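Local coordinates for FMN-binding domain-containing protein (Clostridium perfringens, PDB 3O6U) that is of unknown function but probably binds flavin mononucleotide, at residues A[7-11]-A[101-105]; A[18-24]-A[36-42]. Residue numbers count along the deposited sequence, not the author numbering.

Contact 1 (A[7-11]-A[101-105]); sequences YTVET and LAEKV
A helix lies across one face of a sheet strand here, and apolar side chains fill the gap. Residues 7-11 are extended, with phi/psi near -130/140 for Y7 to V9; residues 101-105 form a helical turn closed by the bond from V105 N to L101 O (2.8 Å). The segment axes cross obliquely at 139°, 8.2 Å apart at their closest. The nearest CA pair is V9 and V105, 5.8 Å apart.

Centrally, V9 (chi1 76°, p) places CG1 3.6 Å from both L101 O and L101 CD2 and 4.0 Å from V105 CB, while CG2 comes within 4.1 Å of K104 CG. L101, in the mt rotamer, and V105, with chi1 at 87° (p), are one helical turn apart, and both direct their CB toward the strand. V105 CG2 reaches Y7 CB at 3.6 Å. Y7 has chi1 near -49° (m), which swings its buried ring away from the helix, and its hydroxyl finds the acceptor it needs in K3 O. T11 serves two sides, its CG2 methyl 4.4 Å from L101 CD2 and its hydroxyl bonded to A21 N. The long stem of K104 (chi1 t, chi2 p) suits the margin, since its charge can leave the apolar zone.

T8 and E10 point their CB atoms to the other face of the sheet. Such packing is characteristic of alpha+beta folds, in which a helix covers one face of a largely antiparallel sheet; branched aliphatics fill it without polar groups to satisfy. Cohesion therefore rests on van der Waals contact and exclusion of water.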
loop_
_atom_site.group_PDB
_atom_site.type_symbol
_atom_site.label_atom_id
_atom_site.label_comp_id
_atom_site.label_asym_id
_atom_site.label_seq_id
_atom_site.Cartn_x
_atom_site.Cartn_y
_atom_site.Cartn_z
ATOM N N TYR A 7 5.264 11.054 -2.781
ATOM C CA TYR A 7 5.381 10.075 -3.855
ATOM C C TYR A 7 4.204 9.113 -3.780
ATOM O O TYR A 7 3.768 8.699 -2.711
ATOM C CB TYR A 7 6.723 9.329 -3.790
ATOM C CG TYR A 7 7.902 10.255 -3.641
ATOM C CD1 TYR A 7 8.641 10.678 -4.734
ATOM C CD2 TYR A 7 8.249 10.735 -2.392
ATOM C CE1 TYR A 7 9.706 11.554 -4.571
ATOM C CE2 TYR A 7 9.295 11.601 -2.220
ATOM C CZ TYR A 7 10.023 12.016 -3.305
ATOM O OH TYR A 7 11.059 12.898 -3.103
ATOM N N THR A 8 3.684 8.799 -4.954
ATOM C CA THR A 8 2.543 7.933 -5.097
ATOM C C THR A 8 2.812 6.874 -6.146
ATOM O O THR A 8 3.317 7.156 -7.238
ATOM C CB THR A 8 1.301 8.745 -5.548
ATOM O OG1 THR A 8 0.841 9.552 -4.459
ATOM C CG2 THR A 8 0.159 7.814 -6.029
ATOM N N VAL A 9 2.488 5.642 -5.801
ATOM C CA VAL A 9 2.608 4.565 -6.751
ATOM C C VAL A 9 1.270 3.820 -6.745
ATOM O O VAL A 9 0.566 3.796 -5.738
ATOM C CB VAL A 9 3.789 3.649 -6.397
ATOM C CG1 VAL A 9 3.450 2.753 -5.244
ATOM C CG2 VAL A 9 4.179 2.875 -7.580
ATOM N N GLU A 10 0.930 3.223 -7.880
ATOM C CA GLU A 10 -0.326 2.517 -8.053
ATOM C C GLU A 10 -0.173 1.325 -8.980
ATOM O O GLU A 10 0.632 1.375 -9.903
ATOM C CB GLU A 10 -1.337 3.476 -8.658
ATOM C CG GLU A 10 -2.616 2.820 -9.086
ATOM C CD GLU A 10 -3.650 3.839 -9.498
ATOM O OE1 GLU A 10 -3.821 4.822 -8.744
ATOM O OE2 GLU A 10 -4.289 3.658 -10.561
ATOM N N THR A 11 -0.933 0.253 -8.734
ATOM C CA THR A 11 -0.898 -0.928 -9.601
ATOM C C THR A 11 -1.406 -0.547 -10.993
ATOM O O THR A 11 -2.394 0.164 -11.119
ATOM C CB THR A 11 -1.762 -2.081 -9.042
ATOM O OG1 THR A 11 -3.076 -1.606 -8.733
ATOM C CG2 THR A 11 -1.131 -2.658 -7.787
ATOM N N LEU A 101 4.928 -2.257 -3.977
ATOM C CA LEU A 101 4.645 -0.823 -4.118
ATOM C C LEU A 101 5.625 -0.005 -3.242
ATOM O O LEU A 101 6.137 1.030 -3.682
ATOM C CB LEU A 101 3.183 -0.537 -3.738
ATOM C CG LEU A 101 2.123 -1.114 -4.693
ATOM C CD1 LEU A 101 0.717 -0.830 -4.192
ATOM C CD2 LEU A 101 2.320 -0.525 -6.059
ATOM N N ALA A 102 5.888 -0.445 -2.013
ATOM C CA ALA A 102 6.886 0.242 -1.183
ATOM C C ALA A 102 8.288 0.232 -1.848
ATOM O O ALA A 102 8.969 1.264 -1.849
ATOM C CB ALA A 102 6.964 -0.398 0.197
ATOM N N GLU A 103 8.726 -0.900 -2.408
ATOM C CA GLU A 103 10.032 -0.929 -3.066
ATOM C C GLU A 103 10.056 0.121 -4.178
ATOM O O GLU A 103 10.990 0.919 -4.257
ATOM C CB GLU A 103 10.337 -2.326 -3.651
ATOM C CG GLU A 103 10.310 -3.433 -2.592
ATOM C CD GLU A 103 10.396 -4.853 -3.156
ATOM O OE1 GLU A 103 10.872 -5.031 -4.304
ATOM O OE2 GLU A 103 10.001 -5.797 -2.428
ATOM N N LYS A 104 9.017 0.163 -5.008
ATOM C CA LYS A 104 9.012 1.123 -6.093
ATOM C C LYS A 104 8.847 2.570 -5.651
ATOM O O LYS A 104 9.506 3.446 -6.207
ATOM C CB LYS A 104 7.949 0.765 -7.132
ATOM C CG LYS A 104 8.042 1.654 -8.367
ATOM C CD LYS A 104 9.381 1.450 -9.077
ATOM C CE LYS A 104 9.448 2.222 -10.395
ATOM N NZ LYS A 104 10.717 1.960 -11.155
ATOM N N VAL A 105 7.998 2.840 -4.652
ATOM C CA VAL A 105 7.827 4.234 -4.205
ATOM C C VAL A 105 9.102 4.761 -3.532
ATOM O O VAL A 105 9.446 5.937 -3.684
ATOM C CB VAL A 105 6.545 4.429 -3.282
ATOM C CG1 VAL A 105 6.826 4.162 -1.794
ATOM C CG2 VAL A 105 6.005 5.842 -3.487
#

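Contact 2 (A[18-24]-A[36-42]); sequences GYKAKLS and KYNEFNG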
loop_
_atom_site.group_PDB
_atom_site.type_symbol
_atom_site.label_atom_id
_atom_site.label_comp_id
_atom_site.label_asym_id
_atom_site.label_seq_id
_atom_site.Cartn_x
_atom_site.Cartn_y
_atom_site.Cartn_z
ATOM N N GLY A 18 -11.089 -6.890 -9.434
ATOM C CA GLY A 18 -11.424 -5.512 -9.754
ATOM C C GLY A 18 -10.815 -4.457 -8.857
ATOM O O GLY A 18 -11.173 -3.291 -8.953
ATOM N N TYR A 19 -9.910 -4.856 -7.976
ATOM C CA TYR A 19 -9.265 -3.887 -7.103
ATOM C C TYR A 19 -7.872 -3.497 -7.522
ATOM O O TYR A 19 -7.079 -4.332 -7.960
ATOM C CB TYR A 19 -9.137 -4.421 -5.683
ATOM C CG TYR A 19 -10.447 -4.654 -5.029
ATOM C CD1 TYR A 19 -11.160 -3.602 -4.464
ATOM C CD2 TYR A 19 -10.986 -5.938 -4.973
ATOM C CE1 TYR A 19 -12.385 -3.824 -3.854
ATOM C CE2 TYR A 19 -12.194 -6.180 -4.371
ATOM C CZ TYR A 19 -12.895 -5.124 -3.810
ATOM O OH TYR A 19 -14.105 -5.392 -3.203
ATOM N N LYS A 20 -7.595 -2.207 -7.412
ATOM C CA LYS A 20 -6.249 -1.712 -7.637
ATOM C C LYS A 20 -5.707 -1.336 -6.259
ATOM O O LYS A 20 -6.447 -1.285 -5.272
ATOM C CB LYS A 20 -6.242 -0.459 -8.491
ATOM C CG LYS A 20 -6.451 -0.722 -9.951
ATOM C CD LYS A 20 -6.502 0.586 -10.700
ATOM C CE LYS A 20 -6.617 0.352 -12.195
ATOM N NZ LYS A 20 -6.632 1.649 -12.938
ATOM N N ALA A 21 -4.404 -1.091 -6.189
ATOM C CA ALA A 21 -3.825 -0.633 -4.930
ATOM C C ALA A 21 -2.894 0.577 -5.129
ATOM O O ALA A 21 -2.120 0.678 -6.094
ATOM C CB ALA A 21 -3.136 -1.765 -4.185
ATOM N N LYS A 22 -2.989 1.474 -4.159
ATOM C CA LYS A 22 -2.295 2.735 -4.160
ATOM C C LYS A 22 -1.487 2.928 -2.887
ATOM O O LYS A 22 -1.978 2.652 -1.794
ATOM C CB LYS A 22 -3.367 3.832 -4.235
ATOM C CG LYS A 22 -2.955 5.077 -4.949
ATOM C CD LYS A 22 -3.989 6.158 -4.775
ATOM C CE LYS A 22 -3.396 7.509 -5.126
ATOM N NZ LYS A 22 -4.386 8.399 -5.790
ATOM N N LEU A 23 -0.245 3.366 -3.035
ATOM C CA LEU A 23 0.565 3.688 -1.878
ATOM C C LEU A 23 1.103 5.111 -2.007
ATOM O O LEU A 23 1.739 5.455 -3.012
ATOM C CB LEU A 23 1.749 2.730 -1.726
ATOM C CG LEU A 23 2.788 3.089 -0.651
ATOM C CD1 LEU A 23 2.125 3.218 0.723
ATOM C CD2 LEU A 23 3.882 2.017 -0.631
ATOM N N SER A 24 0.808 5.946 -1.011
ATOM C CA SER A 24 1.368 7.286 -0.988
ATOM C C SER A 24 2.253 7.438 0.232
ATOM O O SER A 24 1.978 6.865 1.289
ATOM C CB SER A 24 0.300 8.380 -0.917
ATOM O OG SER A 24 -0.163 8.687 -2.208
ATOM N N LYS A 36 0.134 6.215 3.183
ATOM C CA LYS A 36 -1.284 5.916 2.914
ATOM C C LYS A 36 -1.457 4.798 1.892
ATOM O O LYS A 36 -1.092 4.934 0.725
ATOM C CB LYS A 36 -2.044 7.179 2.451
ATOM C CG LYS A 36 -3.572 6.979 2.314
ATOM C CD LYS A 36 -4.369 8.250 2.680
ATOM C CE LYS A 36 -5.413 8.659 1.619
ATOM N NZ LYS A 36 -6.520 7.673 1.386
ATOM N N TYR A 37 -2.008 3.678 2.336
ATOM C CA TYR A 37 -2.190 2.550 1.431
ATOM C C TYR A 37 -3.641 2.095 1.334
ATOM O O TYR A 37 -4.273 1.802 2.340
ATOM C CB TYR A 37 -1.299 1.370 1.872
ATOM C CG TYR A 37 -1.547 0.077 1.127
ATOM C CD1 TYR A 37 -0.999 -0.139 -0.135
ATOM C CD2 TYR A 37 -2.329 -0.931 1.687
ATOM C CE1 TYR A 37 -1.226 -1.333 -0.826
ATOM C CE2 TYR A 37 -2.565 -2.124 1.004
ATOM C CZ TYR A 37 -2.007 -2.320 -0.249
ATOM O OH TYR A 37 -2.226 -3.496 -0.927
ATOM N N ASN A 38 -4.149 2.026 0.111
ATOM C CA ASN A 38 -5.508 1.592 -0.121
ATOM C C ASN A 38 -5.722 0.663 -1.296
ATOM O O ASN A 38 -5.226 0.919 -2.399
ATOM C CB ASN A 38 -6.429 2.793 -0.387
ATOM C CG ASN A 38 -6.666 3.637 0.829
ATOM O OD1 ASN A 38 -7.406 3.252 1.733
ATOM N ND2 ASN A 38 -6.033 4.796 0.869
ATOM N N GLU A 39 -6.430 -0.436 -1.031
ATOM C CA GLU A 39 -6.911 -1.300 -2.104
ATOM C C GLU A 39 -8.289 -0.649 -2.407
ATOM O O GLU A 39 -8.964 -0.131 -1.519
ATOM C CB GLU A 39 -7.013 -2.741 -1.652
ATOM C CG GLU A 39 -5.603 -3.297 -1.371
ATOM C CD GLU A 39 -5.600 -4.578 -0.554
ATOM O OE1 GLU A 39 -6.694 -5.070 -0.202
ATOM O OE2 GLU A 39 -4.497 -5.098 -0.263
ATOM N N PHE A 40 -8.690 -0.653 -3.664
ATOM C CA PHE A 40 -9.900 0.075 -4.032
ATOM C C PHE A 40 -10.391 -0.316 -5.409
ATOM O O PHE A 40 -9.644 -0.827 -6.235
ATOM C CB PHE A 40 -9.605 1.591 -3.974
ATOM C CG PHE A 40 -8.651 2.078 -5.043
ATOM C CD1 PHE A 40 -9.136 2.614 -6.239
ATOM C CD2 PHE A 40 -7.271 1.999 -4.859
ATOM C CE1 PHE A 40 -8.259 3.068 -7.239
ATOM C CE2 PHE A 40 -6.395 2.447 -5.851
ATOM C CZ PHE A 40 -6.893 2.980 -7.044
ATOM N N ASN A 41 -11.658 -0.049 -5.657
ATOM C CA ASN A 41 -12.243 -0.443 -6.919
ATOM C C ASN A 41 -11.800 0.494 -8.030
ATOM O O ASN A 41 -12.035 1.704 -7.970
ATOM C CB ASN A 41 -13.769 -0.495 -6.755
ATOM C CG ASN A 41 -14.485 -0.898 -8.016
ATOM O OD1 ASN A 41 -14.730 -0.072 -8.896
ATOM N ND2 ASN A 41 -14.820 -2.179 -8.121
ATOM N N GLY A 42 -11.129 -0.081 -9.026
ATOM C CA GLY A 42 -10.637 0.686 -10.154
ATOM C C GLY A 42 -11.615 1.672 -10.769
ATOM O O GLY A 42 -11.269 2.823 -11.006
#
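Six backbone hydrogen bonds tie residues 20-24 to 36-40 in three reciprocal pairs. K20 N gives to F40 O (2.7 Å) and F40 N to K20 O (2.8 Å); K22 N pairs with N38 O (2.9 Å) and N38 N with K22 O (3.0 Å); S24 N reaches K36 O (2.8 Å) and K36 N reaches S24 O (2.7 Å). A seventh, longer bond from G42 N to G18 O (3.2 Å) extends the ladder past the strand ends. G18 has a positive phi of 91°, where a side chain would crowd the preceding carbonyl, so glycine fits.

At the non-hydrogen-bonded positions, CA-H...O contacts such as A21 CA to N38 O (3.3 Å) add to the acceptors' coordination. This is the regular antiparallel register of a beta hairpin, strands 19-27 and 32-41, at one side of the sheet. The amides of A21 and L23 face strand 5-11, meeting T11 OG1 and the V9 backbone; Y19 N bonds D15 OD1, and those of Y37 and E39 are taken by the carboxylates of E74 and E70.

On the face bearing A21, L23, Y37 and E39, the small A21 and apolar L23 pack against helix 92-111, while Y37 and E39 bring polar ends. Y37 OH donates to E39 OE2 (2.9 Å) and also meets Q97, while K48, Y69 and S94 satisfy the E39 carboxylate. On the other face K20 CB sits 4.2 Å from the F40 ring centroid in a CH-pi contact, and S24 OG is hydrogen-bonded to T8 OG1. At the strand end, N41 OD1 accepts from T44 N.

Contacts 1 and 2 have centres 11 Å apart and share one mixed sheet, in which strand 5-11 lies beside 19-27 and 19-27 beside 32-41. Along the chain, contact 2 is nested within the loop that contact 1 closes: the hairpin is local, whereas helix 92-111 returns from far along the sequence to cover strand 5-11. Direct bridges join them: V9 O lies 2.9 Å from L23 N and T8 OG1 2.6 Å from S24 OG, both probable hydrogen bonds, and L23 CD2 packs 3.5 Å from A102 N. L23 thus takes part in both the sheet and the helix-facing core, so strand pairing and helix packing form one continuous unit.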